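Local coordinates for protein TarM (Staphylococcus aureus subsp. aureus 21178, PDB 4X7R) that is a GT-B-fold glycosyltransferase of group 1 that carries a large antiparallel sheet inserted in the first of its two parallel-sheet domains, at residues T156-F168 and P175-A187. The protein carries 1 engineered substitution. Sequence-based numbering, arbitrary orientation.
Sequences TFNVDNKVCYQVF and PYISRNINANNGA. With ZDO (methyl 2-deoxy-6-O-sulfo-2-(sulfoamino)-alpha-D-glucopyranoside), chain C.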
loop_
_atom_site.group_PDB
_atom_site.type_symbol
_atom_site.label_atom_id
_atom_site.label_comp_id
_atom_site.label_asym_id
_atom_site.label_seq_id
_atom_site.Cartn_x
_atom_site.Cartn_y
_atom_site.Cartn_z
ATOM N N THR A 156 22.926 -13.487 -7.734
ATOM C CA THR A 156 23.616 -14.395 -8.679
ATOM C C THR A 156 22.678 -14.717 -9.845
ATOM O O THR A 156 21.489 -14.960 -9.627
ATOM C CB THR A 156 24.150 -15.643 -7.973
ATOM O OG1 THR A 156 24.998 -15.223 -6.911
ATOM C CG2 THR A 156 24.935 -16.551 -8.899
ATOM N N PHE A 157 23.227 -14.783 -11.064
ATOM C CA PHE A 157 22.430 -15.063 -12.280
ATOM C C PHE A 157 22.717 -16.400 -12.905
ATOM O O PHE A 157 23.859 -16.829 -12.909
ATOM C CB PHE A 157 22.587 -13.946 -13.331
ATOM C CG PHE A 157 22.147 -12.600 -12.814
ATOM C CD1 PHE A 157 23.036 -11.775 -12.118
ATOM C CD2 PHE A 157 20.834 -12.178 -12.965
ATOM C CE1 PHE A 157 22.624 -10.545 -11.621
ATOM C CE2 PHE A 157 20.422 -10.944 -12.460
ATOM C CZ PHE A 157 21.315 -10.144 -11.776
ATOM N N ASN A 158 21.674 -17.033 -13.468
ATOM C CA ASN A 158 21.774 -18.301 -14.207
ATOM C C ASN A 158 22.085 -18.030 -15.703
ATOM O O ASN A 158 22.297 -16.872 -16.090
ATOM C CB ASN A 158 20.471 -19.125 -14.043
ATOM C CG ASN A 158 19.237 -18.546 -14.692
ATOM O OD1 ASN A 158 19.279 -17.595 -15.475
ATOM N ND2 ASN A 158 18.093 -19.107 -14.366
ATOM N N VAL A 159 22.056 -19.098 -16.542
ATOM C CA VAL A 159 22.300 -19.058 -18.001
ATOM C C VAL A 159 21.357 -18.116 -18.772
ATOM O O VAL A 159 21.759 -17.546 -19.790
ATOM C CB VAL A 159 22.375 -20.469 -18.644
ATOM C CG1 VAL A 159 23.617 -21.227 -18.170
ATOM C CG2 VAL A 159 21.100 -21.284 -18.395
ATOM N N ASP A 160 20.113 -17.961 -18.292
ATOM C CA ASP A 160 19.084 -17.106 -18.888
ATOM C C ASP A 160 19.128 -15.681 -18.327
ATOM O O ASP A 160 18.173 -14.916 -18.526
ATOM C CB ASP A 160 17.684 -17.714 -18.646
ATOM C CG ASP A 160 17.546 -19.193 -18.972
ATOM O OD1 ASP A 160 17.965 -19.603 -20.080
ATOM O OD2 ASP A 160 16.998 -19.936 -18.128
ATOM N N ASN A 161 20.226 -15.335 -17.589
ATOM C CA ASN A 161 20.444 -14.044 -16.916
ATOM C C ASN A 161 19.298 -13.697 -15.958
ATOM O O ASN A 161 18.891 -12.543 -15.857
ATOM C CB ASN A 161 20.723 -12.910 -17.929
ATOM C CG ASN A 161 21.392 -11.694 -17.344
ATOM O OD1 ASN A 161 22.125 -11.770 -16.352
ATOM N ND2 ASN A 161 21.171 -10.543 -17.965
ATOM N N LYS A 162 18.762 -14.715 -15.272
ATOM C CA LYS A 162 17.691 -14.557 -14.281
ATOM C C LYS A 162 18.279 -14.810 -12.880
ATOM O O LYS A 162 19.225 -15.593 -12.747
ATOM C CB LYS A 162 16.522 -15.517 -14.553
ATOM C CG LYS A 162 15.708 -15.221 -15.829
ATOM C CD LYS A 162 14.466 -14.389 -15.556
ATOM C CE LYS A 162 13.581 -14.244 -16.774
ATOM N NZ LYS A 162 12.688 -15.421 -16.956
ATOM N N VAL A 163 17.727 -14.137 -11.848
ATOM C CA VAL A 163 18.185 -14.248 -10.444
ATOM C C VAL A 163 17.906 -15.646 -9.881
ATOM O O VAL A 163 16.753 -16.061 -9.809
ATOM C CB VAL A 163 17.635 -13.112 -9.524
ATOM C CG1 VAL A 163 18.147 -13.249 -8.074
ATOM C CG2 VAL A 163 17.994 -11.738 -10.077
ATOM N N CYS A 164 18.964 -16.365 -9.484
ATOM C CA CYS A 164 18.818 -17.691 -8.884
ATOM C C CYS A 164 19.273 -17.731 -7.413
ATOM O O CYS A 164 18.976 -18.692 -6.707
ATOM C CB CYS A 164 19.521 -18.758 -9.721
ATOM S SG CYS A 164 21.311 -18.507 -9.906
ATOM N N TYR A 165 19.952 -16.674 -6.937
ATOM C CA TYR A 165 20.486 -16.611 -5.584
ATOM C C TYR A 165 20.659 -15.172 -5.119
ATOM O O TYR A 165 21.058 -14.326 -5.909
ATOM C CB TYR A 165 21.859 -17.347 -5.584
ATOM C CG TYR A 165 22.323 -17.823 -4.230
ATOM C CD1 TYR A 165 21.734 -18.924 -3.617
ATOM C CD2 TYR A 165 23.378 -17.193 -3.569
ATOM C CE1 TYR A 165 22.157 -19.365 -2.361
ATOM C CE2 TYR A 165 23.805 -17.625 -2.310
ATOM C CZ TYR A 165 23.210 -18.726 -1.726
ATOM O OH TYR A 165 23.695 -19.204 -0.544
ATOM N N GLN A 166 20.372 -14.898 -3.832
ATOM C CA GLN A 166 20.570 -13.582 -3.226
ATOM C C GLN A 166 21.240 -13.701 -1.893
ATOM O O GLN A 166 20.965 -14.635 -1.130
ATOM C CB GLN A 166 19.260 -12.789 -2.993
ATOM C CG GLN A 166 18.437 -12.612 -4.239
ATOM C CD GLN A 166 17.188 -11.890 -3.882
ATOM O OE1 GLN A 166 16.476 -12.256 -2.934
ATOM N NE2 GLN A 166 16.911 -10.845 -4.636
ATOM N N VAL A 167 22.098 -12.718 -1.607
ATOM C CA VAL A 167 22.789 -12.541 -0.328
ATOM C C VAL A 167 22.487 -11.101 0.133
ATOM O O VAL A 167 22.623 -10.167 -0.659
ATOM C CB VAL A 167 24.311 -12.826 -0.434
ATOM C CG1 VAL A 167 24.990 -12.683 0.916
ATOM C CG2 VAL A 167 24.579 -14.212 -1.041
ATOM N N PHE A 168 22.076 -10.936 1.397
ATOM C CA PHE A 168 21.836 -9.627 1.989
ATOM C C PHE A 168 22.970 -9.305 2.946
ATOM O O PHE A 168 23.375 -10.179 3.716
ATOM C CB PHE A 168 20.473 -9.587 2.705
ATOM C CG PHE A 168 19.304 -9.822 1.785
ATOM C CD1 PHE A 168 19.195 -9.135 0.579
ATOM C CD2 PHE A 168 18.265 -10.656 2.160
ATOM C CE1 PHE A 168 18.096 -9.335 -0.267
ATOM C CE2 PHE A 168 17.149 -10.828 1.326
ATOM C CZ PHE A 168 17.085 -10.184 0.109
ATOM N N PRO A 175 27.459 -10.512 5.309
ATOM C CA PRO A 175 26.218 -11.234 4.921
ATOM C C PRO A 175 25.480 -11.771 6.133
ATOM O O PRO A 175 26.130 -12.268 7.053
ATOM C CB PRO A 175 26.716 -12.391 4.046
ATOM C CG PRO A 175 28.170 -12.563 4.436
ATOM C CD PRO A 175 28.683 -11.256 4.928
ATOM N N TYR A 176 24.120 -11.670 6.139
ATOM C CA TYR A 176 23.307 -12.118 7.275
ATOM C C TYR A 176 22.218 -13.103 6.890
ATOM O O TYR A 176 21.739 -13.854 7.744
ATOM C CB TYR A 176 22.777 -10.924 8.137
ATOM C CG TYR A 176 21.830 -9.984 7.414
ATOM C CD1 TYR A 176 22.315 -8.960 6.604
ATOM C CD2 TYR A 176 20.449 -10.154 7.493
ATOM C CE1 TYR A 176 21.453 -8.094 5.938
ATOM C CE2 TYR A 176 19.574 -9.300 6.815
ATOM C CZ TYR A 176 20.085 -8.286 6.020
ATOM O OH TYR A 176 19.253 -7.418 5.358
ATOM N N ILE A 177 21.837 -13.099 5.598
ATOM C CA ILE A 177 20.846 -13.977 4.975
ATOM C C ILE A 177 21.337 -14.286 3.554
ATOM O O ILE A 177 21.783 -13.372 2.852
ATOM C CB ILE A 177 19.397 -13.354 4.937
ATOM C CG1 ILE A 177 18.768 -13.290 6.322
ATOM C CG2 ILE A 177 18.463 -14.141 3.983
ATOM C CD1 ILE A 177 17.434 -12.618 6.372
ATOM N N SER A 178 21.238 -15.575 3.136
ATOM C CA SER A 178 21.531 -16.069 1.788
ATOM C C SER A 178 20.334 -16.938 1.425
ATOM O O SER A 178 19.772 -17.579 2.311
ATOM C CB SER A 178 22.820 -16.890 1.733
ATOM O OG SER A 178 22.704 -18.055 2.525
ATOM N N ARG A 179 19.888 -16.894 0.174
ATOM C CA ARG A 179 18.692 -17.653 -0.208
ATOM C C ARG A 179 18.637 -17.993 -1.671
ATOM O O ARG A 179 19.118 -17.217 -2.519
ATOM C CB ARG A 179 17.399 -16.913 0.204
ATOM C CG ARG A 179 17.107 -15.659 -0.605
ATOM C CD ARG A 179 16.193 -14.743 0.176
ATOM N NE ARG A 179 15.679 -13.684 -0.687
ATOM C CZ ARG A 179 14.564 -13.018 -0.453
ATOM N NH1 ARG A 179 13.842 -13.282 0.625
ATOM N NH2 ARG A 179 14.162 -12.076 -1.289
ATOM N N ASN A 180 18.018 -19.148 -1.967
ATOM C CA ASN A 180 17.859 -19.610 -3.341
ATOM C C ASN A 180 16.641 -18.972 -3.918
ATOM O O ASN A 180 15.672 -18.763 -3.191
ATOM C CB ASN A 180 17.734 -21.132 -3.414
ATOM C CG ASN A 180 19.004 -21.830 -3.039
ATOM O OD1 ASN A 180 19.162 -22.287 -1.929
ATOM N ND2 ASN A 180 19.963 -21.863 -3.931
ATOM N N ILE A 181 16.690 -18.642 -5.206
ATOM C CA ILE A 181 15.557 -18.032 -5.912
ATOM C C ILE A 181 15.239 -18.917 -7.105
ATOM O O ILE A 181 16.127 -19.201 -7.892
ATOM C CB ILE A 181 15.809 -16.537 -6.342
ATOM C CG1 ILE A 181 16.179 -15.616 -5.155
ATOM C CG2 ILE A 181 14.642 -15.965 -7.195
ATOM C CD1 ILE A 181 15.094 -15.377 -4.163
ATOM N N ASN A 182 13.988 -19.382 -7.203
ATOM C CA ASN A 182 13.522 -20.215 -8.316
ATOM C C ASN A 182 13.362 -19.241 -9.485
ATOM O O ASN A 182 12.432 -18.443 -9.484
ATOM C CB ASN A 182 12.170 -20.870 -7.926
ATOM C CG ASN A 182 11.501 -21.728 -8.978
ATOM O OD1 ASN A 182 11.952 -21.871 -10.112
ATOM N ND2 ASN A 182 10.379 -22.310 -8.609
ATOM N N ALA A 183 14.312 -19.234 -10.406
ATOM C CA ALA A 183 14.349 -18.336 -11.566
ATOM C C ALA A 183 13.115 -18.400 -12.500
ATOM O O ALA A 183 12.816 -17.408 -13.172
ATOM C CB ALA A 183 15.628 -18.564 -12.357
ATOM N N ASN A 184 12.386 -19.535 -12.505
ATOM C CA ASN A 184 11.192 -19.718 -13.338
ATOM C C ASN A 184 10.020 -18.851 -12.906
ATOM O O ASN A 184 9.299 -18.367 -13.776
ATOM C CB ASN A 184 10.780 -21.198 -13.431
ATOM C CG ASN A 184 11.806 -22.098 -14.111
ATOM O OD1 ASN A 184 12.175 -23.149 -13.588
ATOM N ND2 ASN A 184 12.308 -21.714 -15.282
ATOM N N ASN A 185 9.840 -18.628 -11.580
ATOM C CA ASN A 185 8.734 -17.833 -11.035
ATOM C C ASN A 185 9.142 -16.749 -10.032
ATOM O O ASN A 185 8.263 -16.071 -9.480
ATOM C CB ASN A 185 7.659 -18.752 -10.421
ATOM C CG ASN A 185 8.119 -19.620 -9.269
ATOM O OD1 ASN A 185 9.166 -19.409 -8.660
ATOM N ND2 ASN A 185 7.334 -20.630 -8.939
ATOM N N GLY A 186 10.444 -16.636 -9.754
ATOM C CA GLY A 186 10.981 -15.669 -8.794
ATOM C C GLY A 186 10.646 -15.953 -7.342
ATOM O O GLY A 186 10.838 -15.083 -6.493
ATOM N N ALA A 187 10.158 -17.169 -7.025
ATOM C CA ALA A 187 9.810 -17.539 -5.649
ATOM C C ALA A 187 11.079 -17.843 -4.847
ATOM O O ALA A 187 12.058 -18.357 -5.390
ATOM C CB ALA A 187 8.899 -18.750 -5.632
HETATM C C1 ZDO C . 4.242 -20.650 -5.880
HETATM C C1M ZDO C . 5.769 -22.469 -5.665
HETATM C C2 ZDO C . 3.999 -19.317 -6.628
HETATM C C3 ZDO C . 4.657 -18.161 -5.895
HETATM C C4 ZDO C . 4.273 -18.083 -4.388
HETATM C C5 ZDO C . 4.452 -19.487 -3.725
HETATM C C6 ZDO C . 3.890 -19.536 -2.288
HETATM O O1 ZDO C . 5.621 -21.079 -5.997
HETATM N N2 ZDO C . 4.493 -19.360 -8.010
HETATM S S2 ZDO C . 3.238 -19.804 -9.156
HETATM O OSA ZDO C . 2.569 -21.095 -8.665
HETATM O OSB ZDO C . 3.937 -19.965 -10.517
HETATM O OSC ZDO C . 2.189 -18.689 -9.237
HETATM O O3 ZDO C . 4.333 -16.948 -6.584
HETATM O O4 ZDO C . 5.187 -17.139 -3.798
HETATM O O5 ZDO C . 3.761 -20.513 -4.512
HETATM O O6 ZDO C . 3.914 -20.884 -1.778
HETATM S S6 ZDO C . 5.133 -21.505 -1.063
HETATM O OS1 ZDO C . 4.994 -23.035 -1.096
HETATM O OS2 ZDO C . 5.153 -21.040 0.398
HETATM O OS3 ZDO C . 6.454 -21.118 -1.757
#
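N158 meets A183 where the two segments first touch: its ND2 lies 3.2 Å from A183 CB, while its OD1 turns back into the type I turn from N158 to N161 and accepts the backbone N of K162. CB of K162 packs on the same methyl group. V163 follows, with its carbonyl O against CG2 of I181, and the C164 carbonyl takes the I181 N-H at 2.7 Å, the donor standing well above the carbonyl plane. A classic beta bulge sets C164 and Y165 together opposite T156 of the preceding strand. Y165 swings its ring along the neighbouring strand, CG turned anti to N (chi1 -159°), bringing N180 ND2 to the ring edge and the OH beside S178 CB. Strands 163-168 and 175-182, their axes 162° apart, illustrate an antiparallel beta hairpin, here within a large meandering sheet; just past it, N185 ND2 lies 3.2 Å from N2 of the bound ZDO. Q166 and R179 form a hydrogen-bonded pair through their backbones, and their side chains run side by side. Q166 OE1 receives both NE and NH2 of R179, each at 2.8 Å, with amide and guanidinium nearly coplanar (8°), which fixes the guanidinium's rotation. V167 sets CG1 against P175 CB at 3.6 Å. F168 then places its CE2 over the guanidinium of R179, while its CB touches CZ of Y176; F70 of helix 69-78 meets the F168 ring edge-to-face.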